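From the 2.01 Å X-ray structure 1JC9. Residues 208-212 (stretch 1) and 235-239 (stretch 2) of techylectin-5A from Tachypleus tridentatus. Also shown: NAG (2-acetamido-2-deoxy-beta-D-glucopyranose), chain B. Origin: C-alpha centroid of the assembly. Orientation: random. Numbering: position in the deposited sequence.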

# COMPACT_ATOMS: atom_id res chain seq x y z
N GLN A 208 6.99 2.00 -16.33
CA GLN A 208 6.98 1.07 -17.45
C GLN A 208 8.07 0.01 -17.31
O GLN A 208 7.91 -1.12 -17.76
N THR A 209 9.17 0.38 -16.66
CA THR A 209 10.27 -0.54 -16.46
C THR A 209 9.99 -1.50 -15.31
O THR A 209 10.21 -2.70 -15.44
N TYR A 210 9.50 -0.96 -14.20
CA TYR A 210 9.23 -1.77 -13.02
C TYR A 210 7.79 -2.23 -12.80
O TYR A 210 7.44 -2.81 -11.77
N LYS A 211 6.95 -1.96 -13.80
CA LYS A 211 5.57 -2.43 -13.86
C LYS A 211 4.48 -2.09 -12.85
O LYS A 211 3.44 -2.76 -12.84
N GLY A 212 4.66 -1.09 -12.01
CA GLY A 212 3.59 -0.79 -11.07
C GLY A 212 3.19 0.66 -10.98
O GLY A 212 3.66 1.50 -11.74
N SER A 235 14.78 -11.59 -13.92
CA SER A 235 14.52 -10.22 -14.35
C SER A 235 14.93 -9.29 -13.22
O SER A 235 14.96 -9.70 -12.06
N TYR A 236 15.24 -8.04 -13.56
CA TYR A 236 15.69 -7.09 -12.57
C TYR A 236 14.64 -6.21 -11.88
O TYR A 236 13.99 -5.39 -12.51
N ALA A 237 14.50 -6.42 -10.57
CA ALA A 237 13.61 -5.64 -9.72
C ALA A 237 12.20 -5.32 -10.20
O ALA A 237 11.62 -4.32 -9.78
N ASP A 238 11.61 -6.15 -11.06
CA ASP A 238 10.27 -5.85 -11.54
C ASP A 238 9.15 -6.62 -10.86
O ASP A 238 8.01 -6.59 -11.32
N GLY A 239 9.48 -7.31 -9.77
CA GLY A 239 8.48 -8.05 -9.02
C GLY A 239 8.16 -7.30 -7.73
O GLY A 239 8.52 -6.13 -7.61

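Two segments that meet without a single direct hydrogen bond can still form a well-defined surface, provided that one large side chain supplies the packing and a few polar groups add a water-mediated link. The contact between residues 208-212 and 235-239 of techylectin-5A illustrates the principle. It buries 220 Å², summed over both sides, and is built chiefly round Tyr-210, with Asp-238 and Tyr-236 as its main counterparts.

Tyr-210 is buried and lies near the end of a helix. Its CA-to-CB bond runs sideways to the other stretch, yet an m rotamer (chi1 -59°, chi2 -65°) brings the end of the side chain nearer. The ring lies along the backbone of the second stretch, with CD1 of Tyr-210 3.3 Å from the carbonyl O of Ala-237, while the Tyr-236 O and the Asp-238 N sit at the ring edge. Apolar contacts complete the fit: CE1 of Tyr-210 is 4.0 Å from CB of Ala-237 and also 4.0 Å from CD2 of Tyr-236. The ring of Tyr-236, in the t rotamer, presents its edge to the Tyr-210 hydroxyl, with CE2 of Tyr-236 3.5 Å from OH of Tyr-210.

These side chains also contact the bound sugar. The acetamido methyl of NAG lies over one face of the Tyr-210 ring, its C8 3.7 Å from CZ of Tyr-210 and equally 3.7 Å from CB of Ala-237. The neighbouring amide is engaged by polarity instead: N2 of NAG donates a hydrogen bond to OH of Tyr-236 at 2.9 Å, with a nearly straight angle of 163°. The methyl packs while the amide hydrogen-bonds.

Asp-238 comes close to Tyr-210 along the backbone, their CA atoms 4.5 Å apart, and its CB rests 4.1 Å from the carbonyl O of Thr-209. In the p rotamer its carboxylate accepts a hydrogen bond from within its own stretch, OG of Ser-235 to OD1 of Asp-238 at 2.6 Å. The other oxygen reaches across through water: the water donates to OD2 of Asp-238 at 2.9 Å and accepts from NZ of Lys-211 at 2.6 Å.

Lys-211, the first residue to leave helical geometry, has a positive phi and points its CA-to-CB bond toward the second stretch. Its m, m, t, m chain folds back so that NZ of Lys-211 donates to two carbonyls of the preceding helix, O of Gln-208 at 2.9 Å and O of Thr-209 at 3.2 Å.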

# COMPACT_ATOMS: atom_id res chain seq x y z
CB GLN A 208 7.13 1.81 -18.78
CG GLN A 208 5.92 2.67 -19.11
CD GLN A 208 5.91 3.16 -20.55
OE1 GLN A 208 4.99 3.86 -20.98
NE2 GLN A 208 6.94 2.78 -21.31
CB THR A 209 11.59 0.21 -16.15
OG1 THR A 209 11.88 1.14 -17.20
CG2 THR A 209 12.75 -0.78 -16.02
CB TYR A 210 9.82 -1.06 -11.80
CG TYR A 210 11.31 -0.89 -12.01
CD1 TYR A 210 12.15 -2.00 -12.08
CD2 TYR A 210 11.87 0.37 -12.25
CE1 TYR A 210 13.50 -1.87 -12.39
CE2 TYR A 210 13.22 0.51 -12.55
CZ TYR A 210 14.03 -0.62 -12.62
OH TYR A 210 15.36 -0.50 -12.95
CB LYS A 211 5.62 -3.96 -13.99
CG LYS A 211 6.54 -4.44 -15.11
CD LYS A 211 6.07 -3.93 -16.46
CE LYS A 211 6.90 -4.49 -17.60
NZ LYS A 211 8.29 -3.96 -17.60
CB SER A 235 13.03 -10.03 -14.69
OG SER A 235 12.20 -10.40 -13.61
CB TYR A 236 16.77 -6.18 -13.18
CG TYR A 236 17.31 -5.14 -12.23
CD1 TYR A 236 18.08 -5.50 -11.13
CD2 TYR A 236 17.05 -3.78 -12.43
CE1 TYR A 236 18.58 -4.54 -10.25
CE2 TYR A 236 17.55 -2.81 -11.55
CZ TYR A 236 18.31 -3.20 -10.46
OH TYR A 236 18.79 -2.25 -9.59
CB ALA A 237 14.32 -4.35 -9.34
CB ASP A 238 10.21 -6.01 -13.07
CG ASP A 238 10.67 -7.38 -13.53
OD1 ASP A 238 11.30 -8.11 -12.74
OD2 ASP A 238 10.41 -7.71 -14.71
C1 NAG B . 19.02 1.58 -7.44
C2 NAG B . 18.30 1.53 -8.87
C3 NAG B . 19.41 1.54 -9.99
C4 NAG B . 20.13 2.86 -9.84
C5 NAG B . 20.78 2.92 -8.41
C6 NAG B . 21.50 4.24 -8.17
C7 NAG B . 16.15 0.44 -9.01
C8 NAG B . 15.27 -0.77 -9.11
N2 NAG B . 17.52 0.28 -8.96
O1 NAG B . 18.08 1.58 -6.32
O3 NAG B . 18.83 1.50 -11.29
O4 NAG B . 21.19 2.96 -10.86
O5 NAG B . 19.79 2.81 -7.34
O6 NAG B . 22.02 4.10 -6.81
O7 NAG B . 15.59 1.56 -8.98
O HOH W 1 9.46 -6.11 -16.88